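Local atomic coordinates of muconate lactonizing enzyme (Corynebacterium glutamicum, PDB entry 3I4K), a protein that belongs to the enolase superfamily, pairing an N-terminal alpha-plus-beta domain with a TIM-barrel-type domain that holds a magnesium ion. Residues A[12-17]-A[38-43]; A[213-218]-A[242-247]; A[255-260]-A[285-290]; A[307-312]-A[338-343]. All coordinates share one frame; numbering follows the deposited sequence.

Contact 1 of 4, residues A[12-17]-A[38-43]; sequences ESRILD and LVSVHL
Glu12 lays its side chain across the imidazole of His42, with CG 3.6 Å from His42 NE2 and the carboxylate plane turned 86° from the ring plane. The two belong to the antiparallel beta hairpin of strands 8-25 and 30-43 in the three-stranded sheet of the N-terminal domain. Two hydrogen-bonded pairs, Glu12 with Ser40 and Arg14 with Leu38, flank the non-hydrogen-bonded pair Ser13 with Val39, whose CA atoms come within 4.2 Å. Four backbone bonds result, among them Ser40 N to Glu12 O at 2.8 Å. Glu12, Arg14, Leu38 and Ser40 share one face of the sheet. There the Arg14 guanidinium grips Glu12 end-on: NH1 and NH2 both reach OE1, from the same side above the carboxylate plane, NH2 at 2.9 Å. Glu12 CG is anti to the carbonyl carbon (chi1 -55°), which puts it beside His42 NE2; His42 NE2 also makes a weak bond to OE1. On the other face the Ser13 hydroxyl turns to Asp74, while Val39 packs on Ala109 of helix 104-121. Toward the other end of the pairing, Leu16 and Leu38 cross obliquely, Leu16 CD1 resting 3.9 Å from Leu38 CD2.

Contact 2 of 4, residues A[213-218]-A[242-247]; sequences YLPILA and RRTNVS
Ala218 CB presses against Val246 CG1 at 3.5 Å, closer than usual van der Waals contact and the tightest point between segments 213-218 and 242-247, the latter running from the end of helix 234-244 into the loop after it. Val246 has an unusual first torsion, with CG1 almost eclipsing the backbone N (chi1 -2°), and it is this branch that meets the alanine methyl. Beside that pair the packing is looser: Thr244 CB stands 4.3 Å from Ala218 CB. Thr244 CG2, anti to the carbonyl carbon and beside the backbone N, reaches instead toward the proline, where it lies 3.9 Å from Pro215 CG, the two side chains crossing at about a right angle. The other branch, OG1, bonds to Ile240 O one turn back and accepts a weak bond from Val246 N at 3.3 Å. No hydrogen bond spans the two segments, so the meeting is purely van der Waals. Both helices belong to the outer layer of the TIM-barrel-type domain, and strand 224-226 lies between them in the chain. On the inner side Phe225 of that strand is touched by Leu214, Thr244 and Val246, a buried apolar patch beneath the contact. The outer side is more open. Pro215 is partly exposed, and Arg243 leads its chain away from segment 213-218, packing on Arg207 and Leu211 earlier in helix 207-219 and forming a salt bridge with Glu239. Asn245, exposed, is the first residue beyond helix 234-244, with a positive phi of 63°.

Contact 3 of 4, residues A[255-260]-A[285-290]; sequences WTPAEA and SKKIAA
Lys287 CB meets Pro257 CG at 3.8 Å, and Lys287 CD lies against the same ring carbon. The extended chain then leads NZ away from segment 255-260 to Glu284 and to Glu293 of the second subunit, both salt bridges, so this edge of the contact belongs also to the dimer interface. Next comes Ile288, which fills the middle. Its CB starts alongside the other segment, but a chi2 of -72° brings CD1 in toward it. CD1 lies 3.4 Å from Thr256 C, with Trp255 O, Pro257 CD and Ala260 CB also close by. The surface it meets is the start of helix 257-266, fixed by a capping box: Glu259 N bonds to Thr256 OG1, and Glu259 OE1 accepts from Thr256 N at 3.1 Å and also from Trp255 N. Beyond Ile288, Ala289 turns from the contact toward Leu274. Helix 282-294 thus packs between helix 257-266 on one flank and helix 308-320 on another, with strand 271-274 of the barrel beneath Ile288 and Ala289.

Contact 4 of 4, residues A[307-312]-A[338-343]; sequences GPIGTA and DTYIVQ
Pro308 sets its ring on Tyr340 and Ile341, joining the first turn of helix 308-320 in the barrel domain to the loop between helix 332-335 and strand 347-348. Its CB touches Ile341 CB at 3.5 Å, with Ile341 CG1 close by. One atom on, CG lies over a face of the Tyr340 ring, 3.8 Å from the centroid and 28° off the normal, a CH-pi contact; Thr339 OG1 approaches the same carbon at 3.7 Å. CD comes within 3.2 Å of Tyr340 CE1, and the two side chains cross at about a right angle. A chi1 of 56° puts Tyr340 CG between the backbone N and the carbonyl carbon. The Tyr340 hydroxyl bonds to Glu52 of the N-terminal domain, whose carboxylate also takes Gly307 N and Gly310 N, so both segments are tied to that glutamate. Gly307, the N-cap, gives its carbonyl O to Thr311 N and Thr311 OG1, which come from opposite faces of the carbonyl plane. Beside the proline, Ile309 and Ile341 bring their methyl tips together more tightly than usual: Ile309 CD1 sits 3.3 Å from Ile341 CD1.

From the N terminus the four contacts follow one another in series, each closing its own loop before the next opens; none nests or crosses. Contact 1 closes the hairpin of the N-terminal domain. Contact 2 then joins neighbouring outer helices of the barrel domain, and contact 3 does the same farther along the chain, their centres 26 Å apart. Contact 4 returns the chain to the domain boundary. There it touches contact 1, with Leu16 CD1 3.8 Å from Tyr340 CE2 and Leu38 also packing on Tyr340 and Ile309, so segments distant in sequence join hairpin and barrel. Contact 2 lies on the opposite side of the chain's centre, 43 Å from contact 1 between centres.

Contact 1 of 4, residues A[12-17]-A[38-43]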
loop_
_atom_site.group_PDB
_atom_site.type_symbol
_atom_site.label_atom_id
_atom_site.label_comp_id
_atom_site.label_asym_id
_atom_site.label_seq_id
_atom_site.Cartn_x
_atom_site.Cartn_y
_atom_site.Cartn_z
ATOM N N GLU A 12 21.690 -12.955 -11.013
ATOM C CA GLU A 12 21.692 -13.880 -12.141
ATOM C C GLU A 12 20.270 -14.262 -12.523
ATOM O O GLU A 12 19.368 -14.211 -11.693
ATOM C CB GLU A 12 22.456 -15.162 -11.793
ATOM C CG GLU A 12 23.880 -14.964 -11.294
ATOM C CD GLU A 12 24.591 -16.288 -11.041
ATOM O OE1 GLU A 12 24.007 -17.161 -10.358
ATOM O OE2 GLU A 12 25.735 -16.452 -11.525
ATOM N N SER A 13 20.080 -14.657 -13.779
ATOM C CA SER A 13 18.765 -15.065 -14.265
ATOM C C SER A 13 18.879 -16.357 -15.063
ATOM O O SER A 13 19.658 -16.445 -16.015
ATOM C CB SER A 13 18.150 -13.967 -15.143
ATOM O OG SER A 13 18.935 -13.718 -16.299
ATOM N N ARG A 14 18.101 -17.359 -14.670
ATOM C CA ARG A 14 18.120 -18.646 -15.347
ATOM C C ARG A 14 16.750 -18.995 -15.906
ATOM O O ARG A 14 15.740 -18.892 -15.206
ATOM C CB ARG A 14 18.541 -19.761 -14.382
ATOM C CG ARG A 14 19.944 -19.636 -13.811
ATOM C CD ARG A 14 20.234 -20.778 -12.837
ATOM N NE ARG A 14 21.623 -20.765 -12.385
ATOM C CZ ARG A 14 22.161 -19.814 -11.626
ATOM N NH1 ARG A 14 21.429 -18.785 -11.217
ATOM N NH2 ARG A 14 23.440 -19.886 -11.280
ATOM N N ILE A 15 16.716 -19.417 -17.167
ATOM C CA ILE A 15 15.462 -19.812 -17.784
ATOM C C ILE A 15 15.250 -21.287 -17.476
ATOM O O ILE A 15 16.100 -22.121 -17.788
ATOM C CB ILE A 15 15.492 -19.623 -19.312
ATOM C CG1 ILE A 15 15.650 -18.139 -19.651
ATOM C CG2 ILE A 15 14.228 -20.203 -19.928
ATOM C CD1 ILE A 15 15.662 -17.844 -21.138
ATOM N N LEU A 16 14.124 -21.609 -16.851
ATOM C CA LEU A 16 13.821 -22.988 -16.510
ATOM C C LEU A 16 12.588 -23.489 -17.243
ATOM O O LEU A 16 11.545 -22.826 -17.253
ATOM C CB LEU A 16 13.592 -23.128 -15.004
ATOM C CG LEU A 16 14.662 -22.566 -14.070
ATOM C CD1 LEU A 16 14.344 -23.020 -12.660
ATOM C CD2 LEU A 16 16.049 -23.036 -14.489
ATOM N N ASP A 17 12.715 -24.658 -17.863
ATOM C CA ASP A 17 11.606 -25.268 -18.576
ATOM C C ASP A 17 11.221 -26.536 -17.825
ATOM O O ASP A 17 11.915 -27.548 -17.894
ATOM C CB ASP A 17 11.998 -25.600 -20.019
ATOM C CG ASP A 17 12.383 -24.365 -20.821
ATOM O OD1 ASP A 17 11.589 -23.400 -20.853
ATOM O OD2 ASP A 17 13.477 -24.358 -21.423
ATOM N N LEU A 38 14.099 -17.852 -13.398
ATOM C CA LEU A 38 14.492 -17.841 -11.994
ATOM C C LEU A 38 15.586 -16.800 -11.825
ATOM O O LEU A 38 16.695 -16.965 -12.325
ATOM C CB LEU A 38 14.999 -19.222 -11.572
ATOM C CG LEU A 38 15.348 -19.428 -10.094
ATOM C CD1 LEU A 38 14.099 -19.311 -9.225
ATOM C CD2 LEU A 38 15.968 -20.809 -9.926
ATOM N N VAL A 39 15.264 -15.714 -11.138
ATOM C CA VAL A 39 16.221 -14.639 -10.918
ATOM C C VAL A 39 16.735 -14.716 -9.485
ATOM O O VAL A 39 15.974 -14.987 -8.560
ATOM C CB VAL A 39 15.562 -13.252 -11.161
ATOM C CG1 VAL A 39 16.584 -12.146 -10.974
ATOM C CG2 VAL A 39 14.981 -13.193 -12.569
ATOM N N SER A 40 18.028 -14.486 -9.303
ATOM C CA SER A 40 18.610 -14.539 -7.971
ATOM C C SER A 40 19.426 -13.301 -7.663
ATOM O O SER A 40 20.142 -12.781 -8.524
ATOM C CB SER A 40 19.503 -15.774 -7.822
ATOM O OG SER A 40 20.579 -15.735 -8.742
ATOM N N VAL A 41 19.301 -12.831 -6.428
ATOM C CA VAL A 41 20.037 -11.673 -5.960
ATOM C C VAL A 41 21.035 -12.177 -4.917
ATOM O O VAL A 41 20.656 -12.765 -3.898
ATOM C CB VAL A 41 19.085 -10.613 -5.353
ATOM C CG1 VAL A 41 19.881 -9.499 -4.682
ATOM C CG2 VAL A 41 18.230 -10.015 -6.463
ATOM N N HIS A 42 22.315 -11.955 -5.204
ATOM C CA HIS A 42 23.412 -12.396 -4.349
ATOM C C HIS A 42 23.947 -11.250 -3.505
ATOM O O HIS A 42 24.450 -10.254 -4.029
ATOM C CB HIS A 42 24.525 -12.968 -5.227
ATOM C CG HIS A 42 24.063 -14.056 -6.144
ATOM N ND1 HIS A 42 23.911 -15.363 -5.732
ATOM C CD2 HIS A 42 23.672 -14.023 -7.440
ATOM C CE1 HIS A 42 23.448 -16.088 -6.735
ATOM N NE2 HIS A 42 23.293 -15.298 -7.782
ATOM N N LEU A 43 23.836 -11.406 -2.192
ATOM C CA LEU A 43 24.284 -10.385 -1.259
ATOM C C LEU A 43 25.673 -10.651 -0.684
ATOM O O LEU A 43 26.072 -11.800 -0.483
ATOM C CB LEU A 43 23.278 -10.247 -0.112
ATOM C CG LEU A 43 21.843 -9.835 -0.454
ATOM C CD1 LEU A 43 21.045 -9.686 0.831
ATOM C CD2 LEU A 43 21.848 -8.526 -1.226
#

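Contact 2 of 4, residues A[213-218]-A[242-247]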
loop_
_atom_site.group_PDB
_atom_site.type_symbol
_atom_site.label_atom_id
_atom_site.label_comp_id
_atom_site.label_asym_id
_atom_site.label_seq_id
_atom_site.Cartn_x
_atom_site.Cartn_y
_atom_site.Cartn_z
ATOM N N TYR A 213 -23.530 -15.222 -25.300
ATOM C CA TYR A 213 -23.443 -16.526 -24.640
ATOM C C TYR A 213 -23.332 -16.568 -23.116
ATOM O O TYR A 213 -23.882 -17.473 -22.491
ATOM C CB TYR A 213 -22.285 -17.320 -25.250
ATOM C CG TYR A 213 -22.480 -17.632 -26.720
ATOM C CD1 TYR A 213 -23.241 -18.730 -27.131
ATOM C CD2 TYR A 213 -21.929 -16.809 -27.701
ATOM C CE1 TYR A 213 -23.449 -18.995 -28.492
ATOM C CE2 TYR A 213 -22.130 -17.064 -29.053
ATOM C CZ TYR A 213 -22.891 -18.157 -29.441
ATOM O OH TYR A 213 -23.079 -18.392 -30.782
ATOM N N LEU A 214 -22.625 -15.614 -22.513
ATOM C CA LEU A 214 -22.474 -15.626 -21.062
ATOM C C LEU A 214 -23.803 -15.785 -20.323
ATOM O O LEU A 214 -23.846 -16.417 -19.275
ATOM C CB LEU A 214 -21.729 -14.375 -20.577
ATOM C CG LEU A 214 -20.254 -14.270 -21.005
ATOM C CD1 LEU A 214 -19.606 -13.043 -20.358
ATOM C CD2 LEU A 214 -19.509 -15.537 -20.598
ATOM N N PRO A 215 -24.905 -15.219 -20.855
ATOM C CA PRO A 215 -26.186 -15.378 -20.151
ATOM C C PRO A 215 -26.515 -16.868 -19.967
ATOM O O PRO A 215 -27.063 -17.271 -18.939
ATOM C CB PRO A 215 -27.178 -14.682 -21.078
ATOM C CG PRO A 215 -26.348 -13.598 -21.697
ATOM C CD PRO A 215 -25.062 -14.333 -22.022
ATOM N N ILE A 216 -26.174 -17.676 -20.973
ATOM C CA ILE A 216 -26.415 -19.111 -20.919
ATOM C C ILE A 216 -25.622 -19.740 -19.778
ATOM O O ILE A 216 -26.123 -20.615 -19.070
ATOM C CB ILE A 216 -26.026 -19.795 -22.248
ATOM C CG1 ILE A 216 -26.897 -19.247 -23.376
ATOM C CG2 ILE A 216 -26.213 -21.313 -22.142
ATOM C CD1 ILE A 216 -26.401 -19.618 -24.762
ATOM N N LEU A 217 -24.384 -19.295 -19.600
ATOM C CA LEU A 217 -23.551 -19.810 -18.520
ATOM C C LEU A 217 -24.056 -19.353 -17.159
ATOM O O LEU A 217 -23.909 -20.068 -16.167
ATOM C CB LEU A 217 -22.096 -19.370 -18.695
ATOM C CG LEU A 217 -21.387 -19.932 -19.929
ATOM C CD1 LEU A 217 -19.914 -19.577 -19.874
ATOM C CD2 LEU A 217 -21.552 -21.445 -19.976
ATOM N N ALA A 218 -24.650 -18.162 -17.110
ATOM C CA ALA A 218 -25.180 -17.630 -15.858
ATOM C C ALA A 218 -26.374 -18.463 -15.398
ATOM O O ALA A 218 -26.534 -18.756 -14.206
ATOM C CB ALA A 218 -25.600 -16.175 -16.043
ATOM N N ARG A 242 -24.255 -6.069 -16.007
ATOM C CA ARG A 242 -25.559 -5.426 -16.073
ATOM C C ARG A 242 -26.593 -6.390 -16.662
ATOM O O ARG A 242 -27.690 -6.536 -16.122
ATOM C CB ARG A 242 -25.502 -4.144 -16.928
ATOM C CG ARG A 242 -25.135 -2.878 -16.147
ATOM C CD ARG A 242 -25.640 -1.615 -16.847
ATOM N NE ARG A 242 -24.788 -1.232 -17.971
ATOM C CZ ARG A 242 -23.804 -0.338 -17.901
ATOM N NH1 ARG A 242 -23.541 0.287 -16.754
ATOM N NH2 ARG A 242 -23.075 -0.077 -18.979
ATOM N N ARG A 243 -26.229 -7.061 -17.754
ATOM C CA ARG A 243 -27.146 -7.989 -18.408
ATOM C C ARG A 243 -27.273 -9.373 -17.786
ATOM O O ARG A 243 -28.297 -10.017 -17.968
ATOM C CB ARG A 243 -26.785 -8.157 -19.886
ATOM C CG ARG A 243 -26.827 -6.867 -20.669
ATOM C CD ARG A 243 -26.778 -7.114 -22.157
ATOM N NE ARG A 243 -26.369 -5.906 -22.864
ATOM C CZ ARG A 243 -26.142 -5.854 -24.168
ATOM N NH1 ARG A 243 -26.298 -6.945 -24.906
ATOM N NH2 ARG A 243 -25.722 -4.724 -24.725
ATOM N N THR A 244 -26.258 -9.836 -17.058
ATOM C CA THR A 244 -26.325 -11.174 -16.467
ATOM C C THR A 244 -26.379 -11.247 -14.949
ATOM O O THR A 244 -26.670 -12.302 -14.389
ATOM C CB THR A 244 -25.137 -12.027 -16.902
ATOM O OG1 THR A 244 -23.939 -11.526 -16.285
ATOM C CG2 THR A 244 -24.998 -11.993 -18.418
ATOM N N ASN A 245 -26.091 -10.134 -14.289
ATOM C CA ASN A 245 -26.069 -10.077 -12.835
ATOM C C ASN A 245 -25.024 -10.979 -12.190
ATOM O O ASN A 245 -25.097 -11.253 -10.989
ATOM C CB ASN A 245 -27.453 -10.377 -12.237
ATOM C CG ASN A 245 -28.204 -9.108 -11.862
ATOM O OD1 ASN A 245 -27.599 -8.146 -11.389
ATOM N ND2 ASN A 245 -29.523 -9.101 -12.060
ATOM N N VAL A 246 -24.053 -11.460 -12.963
ATOM C CA VAL A 246 -23.009 -12.280 -12.357
ATOM C C VAL A 246 -21.701 -11.488 -12.346
ATOM O O VAL A 246 -21.367 -10.778 -13.304
ATOM C CB VAL A 246 -22.822 -13.671 -13.059
ATOM C CG1 VAL A 246 -23.815 -13.837 -14.177
ATOM C CG2 VAL A 246 -21.396 -13.843 -13.539
ATOM N N SER A 247 -20.989 -11.589 -11.232
ATOM C CA SER A 247 -19.739 -10.874 -11.050
ATOM C C SER A 247 -18.743 -11.180 -12.132
ATOM O O SER A 247 -18.758 -12.259 -12.745
ATOM C CB SER A 247 -19.100 -11.229 -9.703
ATOM O OG SER A 247 -19.958 -10.895 -8.643
#

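Contact 3 of 4, residues A[255-260]-A[285-290]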
loop_
_atom_site.group_PDB
_atom_site.type_symbol
_atom_site.label_atom_id
_atom_site.label_comp_id
_atom_site.label_asym_id
_atom_site.label_seq_id
_atom_site.Cartn_x
_atom_site.Cartn_y
_atom_site.Cartn_z
ATOM N N TRP A 255 -3.060 -4.558 -14.351
ATOM C CA TRP A 255 -1.665 -4.900 -14.070
ATOM C C TRP A 255 -1.105 -3.852 -13.087
ATOM O O TRP A 255 -0.381 -4.178 -12.144
ATOM C CB TRP A 255 -0.794 -4.795 -15.324
ATOM C CG TRP A 255 -0.999 -5.756 -16.442
ATOM C CD1 TRP A 255 -2.181 -6.161 -16.983
ATOM C CD2 TRP A 255 0.032 -6.260 -17.303
ATOM N NE1 TRP A 255 -1.952 -6.873 -18.147
ATOM C CE2 TRP A 255 -0.600 -6.945 -18.363
ATOM C CE3 TRP A 255 1.432 -6.186 -17.283
ATOM C CZ2 TRP A 255 0.121 -7.552 -19.402
ATOM C CZ3 TRP A 255 2.152 -6.790 -18.317
ATOM C CH2 TRP A 255 1.492 -7.462 -19.362
ATOM N N THR A 256 -1.436 -2.589 -13.341
ATOM C CA THR A 256 -0.942 -1.467 -12.544
ATOM C C THR A 256 -1.981 -0.780 -11.643
ATOM O O THR A 256 -3.186 -0.933 -11.837
ATOM C CB THR A 256 -0.364 -0.388 -13.471
ATOM O OG1 THR A 256 -1.443 0.327 -14.085
ATOM C CG2 THR A 256 0.483 -1.023 -14.583
ATOM N N PRO A 257 -1.511 -0.020 -10.634
ATOM C CA PRO A 257 -2.384 0.709 -9.701
ATOM C C PRO A 257 -3.336 1.611 -10.485
ATOM O O PRO A 257 -4.532 1.680 -10.195
ATOM C CB PRO A 257 -1.392 1.518 -8.860
ATOM C CG PRO A 257 -0.204 0.577 -8.764
ATOM C CD PRO A 257 -0.096 0.038 -10.195
ATOM N N ALA A 258 -2.794 2.297 -11.485
ATOM C CA ALA A 258 -3.594 3.177 -12.336
ATOM C C ALA A 258 -4.722 2.386 -13.020
ATOM O O ALA A 258 -5.861 2.864 -13.135
ATOM C CB ALA A 258 -2.702 3.861 -13.394
ATOM N N GLU A 259 -4.412 1.173 -13.470
ATOM C CA GLU A 259 -5.429 0.362 -14.121
ATOM C C GLU A 259 -6.431 -0.157 -13.083
ATOM O O GLU A 259 -7.591 -0.372 -13.400
ATOM C CB GLU A 259 -4.779 -0.797 -14.896
ATOM C CG GLU A 259 -3.809 -0.317 -15.973
ATOM C CD GLU A 259 -3.179 -1.455 -16.758
ATOM O OE1 GLU A 259 -2.837 -2.494 -16.148
ATOM O OE2 GLU A 259 -3.019 -1.305 -17.985
ATOM N N ALA A 260 -6.000 -0.352 -11.841
ATOM C CA ALA A 260 -6.948 -0.801 -10.816
ATOM C C ALA A 260 -7.940 0.346 -10.534
ATOM O O ALA A 260 -9.134 0.124 -10.300
ATOM C CB ALA A 260 -6.213 -1.180 -9.539
ATOM N N SER A 285 2.005 -4.846 -5.725
ATOM C CA SER A 285 0.857 -5.652 -5.335
ATOM C C SER A 285 0.132 -5.048 -4.123
ATOM O O SER A 285 -1.092 -5.146 -4.017
ATOM C CB SER A 285 1.295 -7.082 -5.011
ATOM O OG SER A 285 1.734 -7.771 -6.172
ATOM N N LYS A 286 0.879 -4.458 -3.191
ATOM C CA LYS A 286 0.245 -3.829 -2.024
ATOM C C LYS A 286 -0.619 -2.657 -2.486
ATOM O O LYS A 286 -1.685 -2.386 -1.920
ATOM C CB LYS A 286 1.290 -3.295 -1.035
ATOM C CG LYS A 286 1.848 -4.322 -0.064
ATOM C CD LYS A 286 0.754 -4.925 0.810
ATOM C CE LYS A 286 1.345 -5.804 1.892
ATOM N NZ LYS A 286 0.271 -6.390 2.736
ATOM N N LYS A 287 -0.144 -1.958 -3.515
ATOM C CA LYS A 287 -0.872 -0.813 -4.048
ATOM C C LYS A 287 -2.172 -1.258 -4.708
ATOM O O LYS A 287 -3.215 -0.625 -4.523
ATOM C CB LYS A 287 0.001 -0.047 -5.042
ATOM C CG LYS A 287 1.326 0.429 -4.438
ATOM C CD LYS A 287 2.109 1.253 -5.438
ATOM C CE LYS A 287 3.495 1.603 -4.919
ATOM N NZ LYS A 287 4.263 2.329 -5.962
ATOM N N ILE A 288 -2.118 -2.352 -5.465
ATOM C CA ILE A 288 -3.322 -2.855 -6.123
ATOM C C ILE A 288 -4.365 -3.138 -5.046
ATOM O O ILE A 288 -5.522 -2.744 -5.165
ATOM C CB ILE A 288 -3.068 -4.188 -6.893
ATOM C CG1 ILE A 288 -2.001 -3.999 -7.977
ATOM C CG2 ILE A 288 -4.380 -4.682 -7.505
ATOM C CD1 ILE A 288 -2.430 -3.176 -9.209
ATOM N N ALA A 289 -3.944 -3.825 -3.988
ATOM C CA ALA A 289 -4.852 -4.178 -2.903
ATOM C C ALA A 289 -5.475 -2.958 -2.220
ATOM O O ALA A 289 -6.673 -2.951 -1.910
ATOM C CB ALA A 289 -4.121 -5.037 -1.875
ATOM N N ALA A 290 -4.654 -1.938 -1.979
ATOM C CA ALA A 290 -5.116 -0.711 -1.324
ATOM C C ALA A 290 -6.234 -0.052 -2.125
ATOM O O ALA A 290 -7.258 0.335 -1.571
ATOM C CB ALA A 290 -3.959 0.267 -1.176
#

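Contact 4 of 4, residues A[307-312]-A[338-343]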
loop_
_atom_site.group_PDB
_atom_site.type_symbol
_atom_site.label_atom_id
_atom_site.label_comp_id
_atom_site.label_asym_id
_atom_site.label_seq_id
_atom_site.Cartn_x
_atom_site.Cartn_y
_atom_site.Cartn_z
ATOM N N GLY A 307 6.009 -21.054 -10.437
ATOM C CA GLY A 307 6.595 -22.285 -9.952
ATOM C C GLY A 307 6.550 -22.196 -8.433
ATOM O O GLY A 307 5.828 -21.354 -7.891
ATOM N N PRO A 308 7.307 -23.035 -7.709
ATOM C CA PRO A 308 7.300 -22.992 -6.242
ATOM C C PRO A 308 7.758 -21.661 -5.651
ATOM O O PRO A 308 7.179 -21.182 -4.682
ATOM C CB PRO A 308 8.217 -24.153 -5.859
ATOM C CG PRO A 308 9.171 -24.226 -7.030
ATOM C CD PRO A 308 8.225 -24.077 -8.197
ATOM N N ILE A 309 8.793 -21.065 -6.231
ATOM C CA ILE A 309 9.302 -19.792 -5.740
ATOM C C ILE A 309 8.259 -18.683 -5.912
ATOM O O ILE A 309 7.929 -17.975 -4.962
ATOM C CB ILE A 309 10.607 -19.392 -6.483
ATOM C CG1 ILE A 309 11.785 -20.219 -5.953
ATOM C CG2 ILE A 309 10.893 -17.917 -6.302
ATOM C CD1 ILE A 309 12.064 -20.019 -4.465
ATOM N N GLY A 310 7.741 -18.545 -7.130
ATOM C CA GLY A 310 6.759 -17.512 -7.396
ATOM C C GLY A 310 5.500 -17.667 -6.572
ATOM O O GLY A 310 4.937 -16.678 -6.088
ATOM N N THR A 311 5.056 -18.909 -6.417
ATOM C CA THR A 311 3.858 -19.214 -5.654
ATOM C C THR A 311 4.061 -18.886 -4.175
ATOM O O THR A 311 3.138 -18.441 -3.496
ATOM C CB THR A 311 3.495 -20.698 -5.803
ATOM O OG1 THR A 311 3.203 -20.980 -7.182
ATOM C CG2 THR A 311 2.298 -21.052 -4.936
ATOM N N ALA A 312 5.277 -19.109 -3.687
ATOM C CA ALA A 312 5.607 -18.838 -2.294
ATOM C C ALA A 312 5.642 -17.328 -2.049
ATOM O O ALA A 312 5.288 -16.850 -0.973
ATOM C CB ALA A 312 6.957 -19.458 -1.949
ATOM N N ASP A 338 7.217 -31.867 -11.693
ATOM C CA ASP A 338 8.389 -31.929 -10.830
ATOM C C ASP A 338 8.669 -30.536 -10.269
ATOM O O ASP A 338 8.086 -29.552 -10.725
ATOM C CB ASP A 338 9.590 -32.449 -11.624
ATOM C CG ASP A 338 10.816 -32.665 -10.761
ATOM O OD1 ASP A 338 10.670 -33.122 -9.610
ATOM O OD2 ASP A 338 11.936 -32.393 -11.237
ATOM N N THR A 339 9.550 -30.445 -9.278
ATOM C CA THR A 339 9.867 -29.156 -8.680
ATOM C C THR A 339 11.369 -28.907 -8.543
ATOM O O THR A 339 12.185 -29.631 -9.113
ATOM C CB THR A 339 9.181 -29.018 -7.294
ATOM O OG1 THR A 339 9.717 -27.887 -6.596
ATOM C CG2 THR A 339 9.381 -30.269 -6.466
ATOM N N TYR A 340 11.724 -27.860 -7.806
ATOM C CA TYR A 340 13.116 -27.501 -7.562
ATOM C C TYR A 340 13.148 -26.656 -6.302
ATOM O O TYR A 340 13.919 -25.702 -6.196
ATOM C CB TYR A 340 13.685 -26.697 -8.735
ATOM C CG TYR A 340 12.897 -25.456 -9.084
ATOM C CD1 TYR A 340 11.620 -25.550 -9.631
ATOM C CD2 TYR A 340 13.429 -24.184 -8.869
ATOM C CE1 TYR A 340 10.890 -24.413 -9.956
ATOM C CE2 TYR A 340 12.704 -23.038 -9.190
ATOM C CZ TYR A 340 11.436 -23.164 -9.732
ATOM O OH TYR A 340 10.706 -22.045 -10.052
ATOM N N ILE A 341 12.318 -27.032 -5.336
ATOM C CA ILE A 341 12.220 -26.272 -4.106
ATOM C C ILE A 341 12.543 -27.004 -2.795
ATOM O O ILE A 341 12.353 -26.449 -1.710
ATOM C CB ILE A 341 10.811 -25.623 -4.025
ATOM C CG1 ILE A 341 10.942 -24.201 -3.499
ATOM C CG2 ILE A 341 9.871 -26.456 -3.168
ATOM C CD1 ILE A 341 11.859 -23.333 -4.336
ATOM N N VAL A 342 13.039 -28.233 -2.885
ATOM C CA VAL A 342 13.388 -29.004 -1.686
ATOM C C VAL A 342 12.163 -29.411 -0.862
ATOM O O VAL A 342 11.788 -30.585 -0.841
ATOM C CB VAL A 342 14.358 -28.213 -0.770
ATOM C CG1 VAL A 342 14.651 -29.008 0.491
ATOM C CG2 VAL A 342 15.646 -27.912 -1.513
ATOM N N GLN A 343 11.548 -28.450 -0.177
ATOM C CA GLN A 343 10.364 -28.741 0.630
ATOM C C GLN A 343 9.142 -28.914 -0.252
ATOM O O GLN A 343 9.183 -28.643 -1.450
ATOM C CB GLN A 343 10.092 -27.616 1.629
ATOM C CG GLN A 343 11.228 -27.349 2.589
ATOM C CD GLN A 343 12.012 -26.107 2.230
ATOM O OE1 GLN A 343 12.442 -25.935 1.087
ATOM N NE2 GLN A 343 12.205 -25.232 3.209
#